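PDB 4GUA: Non-structural polyprotein, which acts as the alphavirus nsP2 cysteine protease that processes the viral polyprotein, here still joined to the macro and zinc-binding domains of nsP3. Local coordinates for residues N7-K12 and P42-D47; K169-Q174 and P296-S301; T303-I308 and S331-T336; F320-L325 and K539-F544; A360-A365 and K444-P449. All coordinates share one frame; numbering follows the deposited sequence.

Contact 1: residues N7-K12 and P42-D47; sequences NPFSCK and PQFADD
Lys-12 and Asp-47 mark the nearest approach of the two backbones, with their CA atoms 5.7 Å apart. Segment 7-12 folds through two overlapping turns, a type I turn from Asn-7 to Ser-10 and a type II turn from Phe-9 to Lys-12. Segment 42-47 is the short helix 42-45 and its C-terminal end. Asp-47 closes that helix with positive phi in a Schellman motif.

The Lys-12 side chain bends at chi2 (-83°) and runs past Asp-47 in the opposite direction. Its NZ donates to Phe-44 O at 2.9 Å. The same oxygen accepts from Asp-47 N. Two donors thus hold Phe-44 O, one from each face of its carbonyl plane. NZ also lies near Ala-45 O, but at a poor angle for a bond.

With CG anti to the backbone N (chi1 -173°), the Phe-44 ring extends toward segment 7-12, and its edge meets Pro-8 O, 3.3 Å from CZ. The Phe-9 and Phe-44 side chains cross at about a right angle, with Phe-9 CD1 3.9 Å from Phe-44 CE2 at the edge of the Phe-44 ring. Trp-37 of helix 34-40 stacks on Phe-44 and also meets Phe-9.

The Asp-47 carboxylate lies against Lys-12 CA, at 3.5 Å from OD2. Its two oxygens accept separately from Thr-13 N and Asn-14 N. Lys-12 NZ is 5.7 Å from OD2, so the charges are not paired.

The arrangement is a Schellman-capped helix end tied to the N-terminal loop of the protease. That loop leads into helix 16-27, which probably carries the nucleophilic cysteine, as in other family C9 peptidases.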
# COMPACT_ATOMS: atom_id res chain seq x y z
N ASN A 7 -21.70 6.00 33.81
CA ASN A 7 -22.08 5.46 32.50
C ASN A 7 -21.64 6.31 31.31
O ASN A 7 -22.28 7.32 30.99
CB ASN A 7 -23.60 5.26 32.41
CG ASN A 7 -24.05 4.82 31.02
OD1 ASN A 7 -23.40 3.98 30.38
ND2 ASN A 7 -25.17 5.36 30.56
N PRO A 8 -20.59 5.87 30.60
CA PRO A 8 -19.99 6.67 29.54
C PRO A 8 -20.86 6.81 28.29
O PRO A 8 -20.69 7.76 27.51
CB PRO A 8 -18.71 5.89 29.20
CG PRO A 8 -18.91 4.50 29.74
CD PRO A 8 -20.14 4.47 30.58
N PHE A 9 -21.80 5.89 28.11
CA PHE A 9 -22.56 5.83 26.88
C PHE A 9 -23.90 6.58 26.97
O PHE A 9 -24.71 6.52 26.05
CB PHE A 9 -22.77 4.37 26.50
CG PHE A 9 -21.49 3.59 26.49
CD1 PHE A 9 -20.48 3.90 25.60
CD2 PHE A 9 -21.29 2.57 27.40
CE1 PHE A 9 -19.31 3.19 25.60
CE2 PHE A 9 -20.11 1.86 27.41
CZ PHE A 9 -19.12 2.17 26.51
N SER A 10 -24.12 7.28 28.08
CA SER A 10 -25.39 7.95 28.30
C SER A 10 -25.74 8.92 27.17
O SER A 10 -24.92 9.73 26.76
CB SER A 10 -25.33 8.72 29.62
OG SER A 10 -26.56 9.37 29.90
N CYS A 11 -26.98 8.83 26.69
CA CYS A 11 -27.48 9.72 25.64
C CYS A 11 -26.70 9.63 24.33
O CYS A 11 -26.52 10.63 23.65
CB CYS A 11 -27.48 11.17 26.13
SG CYS A 11 -28.45 11.44 27.63
N LYS A 12 -26.24 8.43 23.98
CA LYS A 12 -25.51 8.23 22.73
C LYS A 12 -26.16 7.10 21.93
O LYS A 12 -26.16 5.94 22.36
CB LYS A 12 -24.03 7.89 22.99
CG LYS A 12 -23.27 8.97 23.75
CD LYS A 12 -22.78 10.04 22.78
CE LYS A 12 -22.19 11.23 23.51
NZ LYS A 12 -21.51 12.15 22.56
N PRO A 42 -13.77 11.93 17.74
CA PRO A 42 -14.82 12.86 17.32
C PRO A 42 -16.12 12.12 17.05
O PRO A 42 -17.19 12.67 17.28
CB PRO A 42 -14.25 13.47 16.04
CG PRO A 42 -12.76 13.37 16.22
CD PRO A 42 -12.55 12.08 16.94
N GLN A 43 -16.01 10.88 16.57
CA GLN A 43 -17.18 10.06 16.26
C GLN A 43 -18.01 9.80 17.51
O GLN A 43 -19.23 9.77 17.45
CB GLN A 43 -16.76 8.73 15.62
CG GLN A 43 -16.02 8.87 14.29
CD GLN A 43 -14.53 9.01 14.48
OE1 GLN A 43 -14.04 9.27 15.59
NE2 GLN A 43 -13.78 8.85 13.39
N PHE A 44 -17.34 9.58 18.65
CA PHE A 44 -18.06 9.37 19.90
C PHE A 44 -18.68 10.68 20.36
O PHE A 44 -19.88 10.76 20.62
CB PHE A 44 -17.11 8.84 20.98
CG PHE A 44 -17.81 8.44 22.26
CD1 PHE A 44 -18.30 9.40 23.12
CD2 PHE A 44 -17.93 7.11 22.61
CE1 PHE A 44 -18.93 9.04 24.30
CE2 PHE A 44 -18.56 6.73 23.80
CZ PHE A 44 -19.06 7.70 24.64
N ALA A 45 -17.86 11.73 20.43
CA ALA A 45 -18.31 13.05 20.85
C ALA A 45 -19.52 13.55 20.05
O ALA A 45 -20.39 14.21 20.59
CB ALA A 45 -17.17 14.04 20.72
N ASP A 46 -19.53 13.25 18.75
CA ASP A 46 -20.64 13.64 17.87
C ASP A 46 -21.68 12.54 17.67
O ASP A 46 -22.58 12.70 16.85
CB ASP A 46 -20.09 14.09 16.52
CG ASP A 46 -19.26 15.35 16.62
OD1 ASP A 46 -19.46 16.10 17.61
OD2 ASP A 46 -18.42 15.60 15.73
N ASP A 47 -21.53 11.42 18.37
CA ASP A 47 -22.49 10.32 18.33
C ASP A 47 -22.72 9.79 16.92
O ASP A 47 -23.83 9.88 16.39
CB ASP A 47 -23.82 10.76 18.95
CG ASP A 47 -24.74 9.60 19.25
OD1 ASP A 47 -24.31 8.43 19.11
OD2 ASP A 47 -25.90 9.85 19.65

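Contact 2: residues K169-Q174 and P296-S301; sequences KKFLNQ and PDCVSS
Phe-171 and Pro-296 bring the two backbones closest, with CA atoms 6.5 Å apart, where helix 169-172 faces a type I turn running from Pro-296 to Val-299. No hydrogen bond joins the segments.

The contact is carried by a CH-pi interaction. Pro-296 CG sits over the centre of one face of the Phe-171 ring, 3.5 Å from the centroid and only 9° off the ring normal. Phe-171 CG is anti to the backbone N (chi1 -176°), directed at the turn. Cys-298 comes in obliquely beside the proline. Its SG is 3.9 Å from Phe-171 CB and 5.0 Å from the ring centroid, a sulfur-aromatic contact.

Lys-170, bent at chi2 and chi3, brings its NZ to 3.9 Å from Pro-296 CB and 3.5 Å from Asp-297 N, without a hydrogen bond. NZ stays 5.9 Å from Asp-297 OD2, too far for a salt bridge, so any attraction is probably weak.

Phe-226 of strand 224-227 and Tyr-306 of strand 305-312 also touch Phe-171. A backbone bond ties Asp-297 to Gly-166. The proline belongs to the connection between strands 288-294 and 305-312. These are the last two strands of a sheet ordered as in Rossmann-like methyltransferases, and the contact packs helix 169-172 onto that connection.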
# COMPACT_ATOMS: atom_id res chain seq x y z
N LYS A 169 -12.84 24.22 -10.14
CA LYS A 169 -13.03 24.02 -11.57
C LYS A 169 -11.72 23.69 -12.30
O LYS A 169 -11.69 22.84 -13.18
CB LYS A 169 -13.68 25.25 -12.21
N LYS A 170 -10.63 24.36 -11.91
CA LYS A 170 -9.32 24.10 -12.53
C LYS A 170 -8.97 22.62 -12.41
O LYS A 170 -8.42 22.02 -13.33
CB LYS A 170 -8.22 24.96 -11.88
CG LYS A 170 -6.79 24.72 -12.42
CD LYS A 170 -5.69 24.72 -11.32
CE LYS A 170 -5.65 23.40 -10.48
NZ LYS A 170 -4.30 23.13 -9.88
N PHE A 171 -9.33 22.03 -11.26
CA PHE A 171 -9.02 20.64 -10.98
C PHE A 171 -9.95 19.68 -11.71
O PHE A 171 -9.50 18.71 -12.32
CB PHE A 171 -9.07 20.38 -9.47
CG PHE A 171 -8.66 18.99 -9.07
CD1 PHE A 171 -7.57 18.38 -9.66
CD2 PHE A 171 -9.36 18.30 -8.11
CE1 PHE A 171 -7.19 17.10 -9.29
CE2 PHE A 171 -8.99 17.02 -7.73
CZ PHE A 171 -7.91 16.42 -8.33
N LEU A 172 -11.25 19.95 -11.66
CA LEU A 172 -12.22 19.08 -12.32
C LEU A 172 -12.02 19.05 -13.83
O LEU A 172 -12.35 18.06 -14.49
CB LEU A 172 -13.65 19.48 -11.96
CG LEU A 172 -14.11 19.13 -10.54
CD1 LEU A 172 -15.56 19.53 -10.31
CD2 LEU A 172 -13.94 17.65 -10.28
N ASN A 173 -11.48 20.13 -14.39
CA ASN A 173 -11.22 20.19 -15.83
C ASN A 173 -10.11 19.24 -16.26
O ASN A 173 -9.95 18.96 -17.44
CB ASN A 173 -10.91 21.61 -16.28
CG ASN A 173 -12.15 22.48 -16.38
OD1 ASN A 173 -13.27 21.97 -16.39
ND2 ASN A 173 -11.96 23.79 -16.46
N GLN A 174 -9.35 18.73 -15.30
CA GLN A 174 -8.30 17.76 -15.61
C GLN A 174 -8.88 16.37 -15.83
O GLN A 174 -8.15 15.43 -16.15
CB GLN A 174 -7.24 17.72 -14.51
CG GLN A 174 -6.45 19.00 -14.41
CD GLN A 174 -5.08 18.84 -15.04
OE1 GLN A 174 -4.82 19.36 -16.13
NE2 GLN A 174 -4.20 18.09 -14.38
N PRO A 296 -3.98 19.78 -5.69
CA PRO A 296 -4.23 20.94 -6.54
C PRO A 296 -4.39 22.19 -5.71
O PRO A 296 -4.34 22.13 -4.49
CB PRO A 296 -5.55 20.60 -7.24
CG PRO A 296 -6.07 19.34 -6.62
CD PRO A 296 -5.22 19.02 -5.43
N ASP A 297 -4.60 23.32 -6.39
CA ASP A 297 -4.67 24.61 -5.73
C ASP A 297 -5.95 24.75 -4.90
O ASP A 297 -6.05 25.64 -4.06
CB ASP A 297 -4.59 25.72 -6.78
CG ASP A 297 -4.23 27.07 -6.19
OD1 ASP A 297 -3.51 27.11 -5.16
OD2 ASP A 297 -4.66 28.10 -6.75
N CYS A 298 -6.90 23.85 -5.11
CA CYS A 298 -8.22 23.98 -4.47
C CYS A 298 -8.31 23.32 -3.10
O CYS A 298 -9.39 23.24 -2.52
CB CYS A 298 -9.32 23.43 -5.38
SG CYS A 298 -9.19 21.67 -5.74
N VAL A 299 -7.18 22.83 -2.59
CA VAL A 299 -7.13 22.29 -1.24
C VAL A 299 -7.24 23.41 -0.21
O VAL A 299 -6.91 24.56 -0.50
CB VAL A 299 -5.83 21.50 -1.00
CG1 VAL A 299 -5.77 20.30 -1.92
CG2 VAL A 299 -4.61 22.38 -1.19
N SER A 300 -7.78 23.09 0.96
CA SER A 300 -7.94 24.06 2.03
C SER A 300 -6.85 23.96 3.09
O SER A 300 -6.82 24.75 4.04
CB SER A 300 -9.30 23.89 2.68
OG SER A 300 -10.31 23.88 1.68
N SER A 301 -5.95 22.99 2.96
CA SER A 301 -4.88 22.83 3.93
C SER A 301 -3.72 22.08 3.31
O SER A 301 -3.84 21.48 2.25
CB SER A 301 -5.38 22.08 5.16
OG SER A 301 -5.51 20.70 4.90

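Contact 3: residues T303-I308 and S331-T336; sequences TEMYLI and SVYEGT
Met-305 lays its methyl group over the centre of the Tyr-333 ring. CE is 3.4 Å from the centroid and 13° off the ring normal, a CH-pi contact. The sulfur stands farther back, with SD 5.1 Å from the same centroid in a Met-aromatic contact. The chain bends at chi2 and again at chi3 (65°), and the second bend puts CE over the ring. The two side chains meet tip to tip. The same methyl also touches Val-332, with CE 3.8 Å from CG1.

The phenol reaches past the methionine to the backbone. Tyr-333 OH donates to Thr-303 O at 2.5 Å, from above the carbonyl plane and 37° out of it.

Strand 305-312 is the antiparallel strand inserted near the edge of the methyltransferase-like sheet. Helix 323-333 follows it in the chain and packs on one face of it, so this contact pins the end of the helix to the start of the strand. Ile-329, one turn earlier in the helix, extends the apolar layer over Met-305 and Leu-307.

Thr-303 OG1 turns to Gln-240. His-237 meets the Tyr-333 ring edge-to-face. Beyond Tyr-333 the helix ends at Gly-335 in a Schellman motif, where Gly-335 N bonds to Val-332 O at 3.0 Å.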
# COMPACT_ATOMS: atom_id res chain seq x y z
N THR A 303 -2.26 19.44 4.53
CA THR A 303 -2.41 18.00 4.72
C THR A 303 -3.40 17.37 3.74
O THR A 303 -3.43 16.14 3.60
CB THR A 303 -2.85 17.65 6.15
OG1 THR A 303 -4.11 18.27 6.42
CG2 THR A 303 -1.81 18.09 7.17
N GLU A 304 -4.22 18.18 3.08
CA GLU A 304 -5.22 17.66 2.15
C GLU A 304 -4.58 17.07 0.90
O GLU A 304 -3.68 17.66 0.31
CB GLU A 304 -6.24 18.73 1.77
CG GLU A 304 -7.34 18.89 2.81
CD GLU A 304 -8.46 19.81 2.37
OE1 GLU A 304 -8.35 20.37 1.26
OE2 GLU A 304 -9.45 19.97 3.13
N MET A 305 -5.03 15.88 0.52
CA MET A 305 -4.52 15.16 -0.63
C MET A 305 -5.69 14.49 -1.33
O MET A 305 -6.40 13.71 -0.71
CB MET A 305 -3.53 14.09 -0.16
CG MET A 305 -2.78 13.37 -1.27
SD MET A 305 -1.56 14.43 -2.06
CE MET A 305 -0.42 14.74 -0.72
N TYR A 306 -5.89 14.78 -2.60
CA TYR A 306 -6.91 14.08 -3.36
C TYR A 306 -6.32 12.80 -3.94
O TYR A 306 -5.29 12.84 -4.60
CB TYR A 306 -7.48 14.93 -4.48
CG TYR A 306 -8.38 16.08 -4.04
CD1 TYR A 306 -9.69 15.85 -3.67
CD2 TYR A 306 -7.91 17.38 -4.04
CE1 TYR A 306 -10.51 16.91 -3.28
CE2 TYR A 306 -8.71 18.44 -3.66
CZ TYR A 306 -10.01 18.21 -3.28
OH TYR A 306 -10.80 19.28 -2.90
N LEU A 307 -6.95 11.67 -3.62
CA LEU A 307 -6.65 10.39 -4.24
C LEU A 307 -7.45 10.17 -5.52
O LEU A 307 -8.66 10.35 -5.56
CB LEU A 307 -6.95 9.26 -3.26
CG LEU A 307 -6.20 9.30 -1.92
CD1 LEU A 307 -6.71 8.21 -0.99
CD2 LEU A 307 -4.70 9.17 -2.13
N ILE A 308 -6.75 9.78 -6.58
CA ILE A 308 -7.37 9.54 -7.88
C ILE A 308 -7.31 8.06 -8.28
O ILE A 308 -6.26 7.55 -8.63
CB ILE A 308 -6.66 10.40 -8.94
CG1 ILE A 308 -6.70 11.87 -8.51
CG2 ILE A 308 -7.29 10.22 -10.30
CD1 ILE A 308 -5.80 12.78 -9.30
N SER A 331 6.31 12.61 -1.94
CA SER A 331 7.03 13.64 -2.64
C SER A 331 6.21 14.93 -2.68
O SER A 331 6.76 16.01 -2.51
CB SER A 331 7.38 13.17 -4.05
OG SER A 331 8.26 12.05 -4.00
N VAL A 332 4.90 14.80 -2.88
CA VAL A 332 4.03 15.97 -2.91
C VAL A 332 4.04 16.71 -1.57
O VAL A 332 4.17 17.94 -1.52
CB VAL A 332 2.58 15.59 -3.25
CG1 VAL A 332 1.68 16.80 -3.09
CG2 VAL A 332 2.48 15.05 -4.66
N TYR A 333 3.92 15.96 -0.49
CA TYR A 333 3.95 16.54 0.84
C TYR A 333 5.28 17.22 1.12
O TYR A 333 5.35 18.15 1.92
CB TYR A 333 3.69 15.46 1.90
CG TYR A 333 2.24 15.17 2.15
CD1 TYR A 333 1.32 16.20 2.30
CD2 TYR A 333 1.79 13.86 2.27
CE1 TYR A 333 -0.02 15.93 2.54
CE2 TYR A 333 0.46 13.58 2.51
CZ TYR A 333 -0.44 14.62 2.65
OH TYR A 333 -1.76 14.35 2.90
N GLU A 334 6.34 16.72 0.49
CA GLU A 334 7.67 17.28 0.69
C GLU A 334 8.02 18.33 -0.37
O GLU A 334 9.14 18.85 -0.38
CB GLU A 334 8.71 16.16 0.70
CG GLU A 334 8.95 15.60 2.10
CD GLU A 334 9.81 14.35 2.08
OE1 GLU A 334 9.39 13.34 1.47
OE2 GLU A 334 10.92 14.39 2.66
N GLY A 335 7.08 18.63 -1.26
CA GLY A 335 7.25 19.71 -2.22
C GLY A 335 7.96 19.30 -3.51
O GLY A 335 7.93 20.03 -4.50
N THR A 336 8.56 18.12 -3.50
CA THR A 336 9.34 17.64 -4.64
C THR A 336 8.53 17.44 -5.91
O THR A 336 9.08 17.44 -7.01
CB THR A 336 10.01 16.28 -4.27
OG1 THR A 336 11.18 16.52 -3.48
CG2 THR A 336 10.40 15.48 -5.52

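Contact 4: residues F320-L325 and K539-F544; sequences FTPHHL and KLYSYF
Leu-540 is the first residue of segment 539-544 to touch segment 320-325. Just before it, Lys-539 turns its end away to a salt bridge with Asp-279 of helix 275-286. Leu-540 CD1 rests 3.8 Å from Phe-320 O and 3.9 Å from Thr-321 CG2. It brings an apolar methyl against the loop that leads into helix 323-333.

Tyr-541 follows and makes the broader contact. Its side chain crosses that of Thr-321 at about a right angle. Thr-321 CG2 lies 3.4 Å from Tyr-541 OH. The Tyr-541 and Pro-322 side chains slide past each other in opposite directions, with Tyr-541 CE2 4.1 Å from Pro-322 CD. His-323 CE1 also comes within 3.4 Å of Tyr-541 OH, without a hydrogen bond. The imidazole is held by other partners: Thr-321 OG1 and His-323 ND1 share a hydrogen bond of 2.8 Å, and NE2 bonds to His-657 O.

Ser-542 then turns the chain away in an ST turn, its OG accepting from Phe-544 N.

Pro-322 holds the N-cap position of helix 323-333. The contact is an interdomain interface, setting the zinc-binding domain of nsP3 against the helix start in the methyltransferase-like part of nsP2.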
# COMPACT_ATOMS: atom_id res chain seq x y z
N PHE A 320 -2.13 -5.34 -5.78
CA PHE A 320 -1.75 -3.94 -5.62
C PHE A 320 -0.68 -3.79 -4.54
O PHE A 320 -0.78 -4.40 -3.48
CB PHE A 320 -2.97 -3.09 -5.25
CG PHE A 320 -2.63 -1.67 -4.88
CD1 PHE A 320 -2.56 -0.68 -5.85
CD2 PHE A 320 -2.37 -1.33 -3.56
CE1 PHE A 320 -2.24 0.63 -5.51
CE2 PHE A 320 -2.05 -0.03 -3.21
CZ PHE A 320 -1.99 0.95 -4.19
N THR A 321 0.34 -2.98 -4.82
CA THR A 321 1.35 -2.66 -3.83
C THR A 321 1.57 -1.16 -3.81
O THR A 321 1.52 -0.52 -4.86
CB THR A 321 2.67 -3.41 -4.12
OG1 THR A 321 3.22 -2.96 -5.37
CG2 THR A 321 2.42 -4.91 -4.19
N PRO A 322 1.77 -0.57 -2.61
CA PRO A 322 1.80 0.89 -2.55
C PRO A 322 3.17 1.52 -2.82
O PRO A 322 3.47 2.55 -2.21
CB PRO A 322 1.41 1.16 -1.10
CG PRO A 322 2.04 0.01 -0.36
CD PRO A 322 1.89 -1.18 -1.28
N HIS A 323 3.95 0.99 -3.75
CA HIS A 323 5.28 1.52 -3.99
C HIS A 323 5.12 2.88 -4.65
O HIS A 323 5.62 3.90 -4.18
CB HIS A 323 6.09 0.58 -4.86
CG HIS A 323 6.34 -0.75 -4.23
ND1 HIS A 323 5.40 -1.76 -4.19
CD2 HIS A 323 7.44 -1.25 -3.61
CE1 HIS A 323 5.91 -2.81 -3.58
NE2 HIS A 323 7.14 -2.53 -3.22
N HIS A 324 4.40 2.86 -5.76
CA HIS A 324 4.13 4.05 -6.53
C HIS A 324 3.43 5.11 -5.71
O HIS A 324 3.91 6.22 -5.57
CB HIS A 324 3.26 3.71 -7.73
CG HIS A 324 2.73 4.91 -8.44
ND1 HIS A 324 1.40 5.07 -8.75
CD2 HIS A 324 3.36 6.01 -8.91
CE1 HIS A 324 1.23 6.22 -9.37
NE2 HIS A 324 2.40 6.81 -9.49
N LEU A 325 2.28 4.75 -5.16
CA LEU A 325 1.46 5.71 -4.44
C LEU A 325 2.22 6.31 -3.26
O LEU A 325 2.16 7.51 -3.03
CB LEU A 325 0.17 5.05 -3.96
CG LEU A 325 -0.92 6.00 -3.48
CD1 LEU A 325 -1.23 7.05 -4.53
CD2 LEU A 325 -2.17 5.22 -3.11
N LYS A 539 -4.91 -8.31 0.63
CA LYS A 539 -3.66 -7.57 0.73
C LYS A 539 -2.44 -8.50 0.80
O LYS A 539 -2.56 -9.66 1.19
CB LYS A 539 -3.67 -6.64 1.95
CG LYS A 539 -3.54 -7.37 3.28
CD LYS A 539 -3.51 -6.40 4.44
CE LYS A 539 -4.90 -6.20 5.03
NZ LYS A 539 -4.81 -5.54 6.35
N LEU A 540 -1.29 -7.99 0.38
CA LEU A 540 -0.09 -8.80 0.19
C LEU A 540 0.94 -8.76 1.33
O LEU A 540 2.01 -9.38 1.23
CB LEU A 540 0.56 -8.39 -1.13
CG LEU A 540 -0.31 -8.74 -2.34
CD1 LEU A 540 0.20 -8.08 -3.60
CD2 LEU A 540 -0.41 -10.25 -2.54
N TYR A 541 0.62 -8.03 2.40
CA TYR A 541 1.52 -7.91 3.54
C TYR A 541 0.74 -8.04 4.84
O TYR A 541 -0.35 -7.49 4.98
CB TYR A 541 2.24 -6.55 3.52
CG TYR A 541 2.83 -6.16 2.19
CD1 TYR A 541 4.11 -6.58 1.83
CD2 TYR A 541 2.13 -5.36 1.30
CE1 TYR A 541 4.66 -6.22 0.62
CE2 TYR A 541 2.68 -5.00 0.07
CZ TYR A 541 3.94 -5.43 -0.26
OH TYR A 541 4.50 -5.08 -1.47
N SER A 542 1.28 -8.77 5.80
CA SER A 542 0.64 -8.88 7.10
C SER A 542 1.63 -9.24 8.20
O SER A 542 2.65 -9.87 7.94
CB SER A 542 -0.48 -9.92 7.04
OG SER A 542 -1.27 -9.86 8.21
N TYR A 543 1.33 -8.84 9.43
CA TYR A 543 2.07 -9.33 10.59
C TYR A 543 1.42 -10.57 11.21
O TYR A 543 1.99 -11.19 12.11
CB TYR A 543 2.20 -8.24 11.65
CG TYR A 543 3.22 -7.18 11.34
CD1 TYR A 543 4.57 -7.42 11.57
CD2 TYR A 543 2.85 -5.93 10.86
CE1 TYR A 543 5.51 -6.46 11.31
CE2 TYR A 543 3.78 -4.97 10.60
CZ TYR A 543 5.12 -5.23 10.83
OH TYR A 543 6.07 -4.28 10.57
N PHE A 544 0.21 -10.91 10.76
CA PHE A 544 -0.48 -12.09 11.26
C PHE A 544 -0.71 -12.04 12.76
O PHE A 544 -0.74 -13.07 13.42
CB PHE A 544 0.27 -13.37 10.89
CG PHE A 544 0.27 -13.65 9.43
CD1 PHE A 544 -0.79 -14.34 8.86
CD2 PHE A 544 1.29 -13.19 8.61
CE1 PHE A 544 -0.82 -14.58 7.50
CE2 PHE A 544 1.27 -13.43 7.25
CZ PHE A 544 0.21 -14.12 6.69

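Contact 5: residues A360-A365 and K444-P449; sequences AVVNAA and KSVAIP
Val-362 packs closely against Val-446 and Ile-448, while Ala-364 and Pro-449 lie where the two strands part. Strands 360-364 and 445-448 are parallel neighbours, their directions 24° apart. Ala-360 pairs with Val-446 and Val-361 with Ala-447.

The tight part is bonded on both sides of Ala-447. Its N donates to Ala-360 O at 2.8 Å. Its O accepts from Val-362 N at 2.7 Å. A third bond runs from Ala-360 N to Ser-445 O at 3.1 Å.

Side chains close both faces. On one, Val-361 CG2 lies 4.1 Å from Ala-447 CB. On the other, Val-362 CG2 meets Val-446 CG2 at 3.7 Å. Val-362 and Ile-448 lie side by side and point the same way. With Val-362 CG1 anti to the backbone N (chi1 168°), that branch turns to Pro-449 CD.

The bonding then stops. Pro-449 has no N-H to offer, and its CD faces Val-362 O instead. The CA atoms of Ala-364 and Pro-449 are 6.7 Å apart, and the last touch is Ala-364 CB to Pro-449 CG at 4.0 Å. Ala-364 is partly exposed. At the other end, partly exposed Ser-445 bonds through OG to Glu-359 N.

Strand 405-410 flanks strand 360-364, and strand 480-484 flanks strand 445-448. This is the central parallel pair of a macro domain. A MES molecule lies beside Ala-364, consistent with the ADP-ribose pocket that macro domains form at these strand ends.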
# COMPACT_ATOMS: atom_id res chain seq x y z
N ALA A 360 13.34 10.20 -20.52
CA ALA A 360 14.28 9.12 -20.30
C ALA A 360 14.08 8.03 -21.35
O ALA A 360 12.98 7.81 -21.84
CB ALA A 360 14.10 8.54 -18.90
N VAL A 361 15.17 7.36 -21.68
CA VAL A 361 15.12 6.25 -22.62
C VAL A 361 15.66 5.01 -21.93
O VAL A 361 16.66 5.08 -21.21
CB VAL A 361 15.95 6.56 -23.88
CG1 VAL A 361 17.41 6.80 -23.53
CG2 VAL A 361 15.81 5.43 -24.89
N VAL A 362 15.01 3.88 -22.18
CA VAL A 362 15.41 2.63 -21.56
C VAL A 362 16.15 1.80 -22.58
O VAL A 362 15.68 1.60 -23.70
CB VAL A 362 14.21 1.82 -21.05
CG1 VAL A 362 14.63 0.41 -20.67
CG2 VAL A 362 13.54 2.53 -19.88
N ASN A 363 17.36 1.39 -22.22
CA ASN A 363 18.13 0.46 -23.03
C ASN A 363 17.80 -0.98 -22.66
O ASN A 363 17.59 -1.29 -21.48
CB ASN A 363 19.62 0.72 -22.83
CG ASN A 363 20.49 -0.22 -23.65
OD1 ASN A 363 20.13 -0.61 -24.76
ND2 ASN A 363 21.64 -0.60 -23.09
N ALA A 364 17.76 -1.86 -23.66
CA ALA A 364 17.66 -3.28 -23.37
C ALA A 364 19.10 -3.75 -23.28
O ALA A 364 19.80 -3.90 -24.28
CB ALA A 364 16.93 -4.00 -24.48
N ALA A 365 19.52 -4.02 -22.04
CA ALA A 365 20.92 -4.11 -21.72
C ALA A 365 21.35 -5.54 -21.47
O ALA A 365 20.53 -6.46 -21.52
CB ALA A 365 21.21 -3.28 -20.49
N LYS A 444 8.80 12.20 -16.42
CA LYS A 444 7.49 12.49 -17.00
C LYS A 444 7.15 11.62 -18.22
O LYS A 444 5.99 11.29 -18.47
CB LYS A 444 7.40 13.97 -17.37
CG LYS A 444 7.62 14.93 -16.21
CD LYS A 444 6.35 15.11 -15.41
CE LYS A 444 6.39 16.38 -14.55
NZ LYS A 444 5.28 16.42 -13.54
N SER A 445 8.17 11.26 -19.00
CA SER A 445 7.97 10.42 -20.17
C SER A 445 9.14 9.46 -20.31
O SER A 445 10.28 9.80 -20.00
CB SER A 445 7.88 11.27 -21.44
OG SER A 445 8.99 12.16 -21.53
N VAL A 446 8.86 8.26 -20.80
CA VAL A 446 9.93 7.29 -20.95
C VAL A 446 9.77 6.51 -22.25
O VAL A 446 8.68 6.06 -22.58
CB VAL A 446 9.98 6.34 -19.73
CG1 VAL A 446 8.61 5.74 -19.47
CG2 VAL A 446 11.01 5.25 -19.94
N ALA A 447 10.87 6.39 -22.99
CA ALA A 447 10.90 5.54 -24.17
C ALA A 447 11.47 4.21 -23.75
O ALA A 447 12.53 4.16 -23.12
CB ALA A 447 11.77 6.15 -25.26
N ILE A 448 10.78 3.13 -24.10
CA ILE A 448 11.20 1.81 -23.66
C ILE A 448 10.94 0.75 -24.74
O ILE A 448 9.93 0.80 -25.44
CB ILE A 448 10.45 1.45 -22.37
CG1 ILE A 448 10.76 0.03 -21.92
CG2 ILE A 448 8.95 1.63 -22.56
CD1 ILE A 448 10.21 -0.27 -20.55
N PRO A 449 11.87 -0.20 -24.89
CA PRO A 449 11.68 -1.32 -25.81
C PRO A 449 11.08 -2.51 -25.08
O PRO A 449 10.90 -2.43 -23.87
CB PRO A 449 13.11 -1.64 -26.23
CG PRO A 449 13.89 -1.39 -24.99
CD PRO A 449 13.22 -0.21 -24.31

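Overall arrangement
Contacts 2 and 3 touch, their centres about 13 Å apart. Tyr-306 joins them, with its ring against Phe-171, Pro-296 and Cys-298. Contacts 3 and 4 share helix 323-333, with contact 4 at its start and contact 3 at its end, and their nearest atoms are about 5 Å apart. The centre of contact 4 is about 4 Å from the centre of the chain. It closes a loop of the chain that contains the macro domain and contact 5. Contact 1, in the protease, and contact 5 lie on opposite sides of the chain's centre, about 57 Å apart between centres. The zinc site of Cys-605, Cys-607, Cys-630 and Cys-648 belongs to the same domain as segment 539-544.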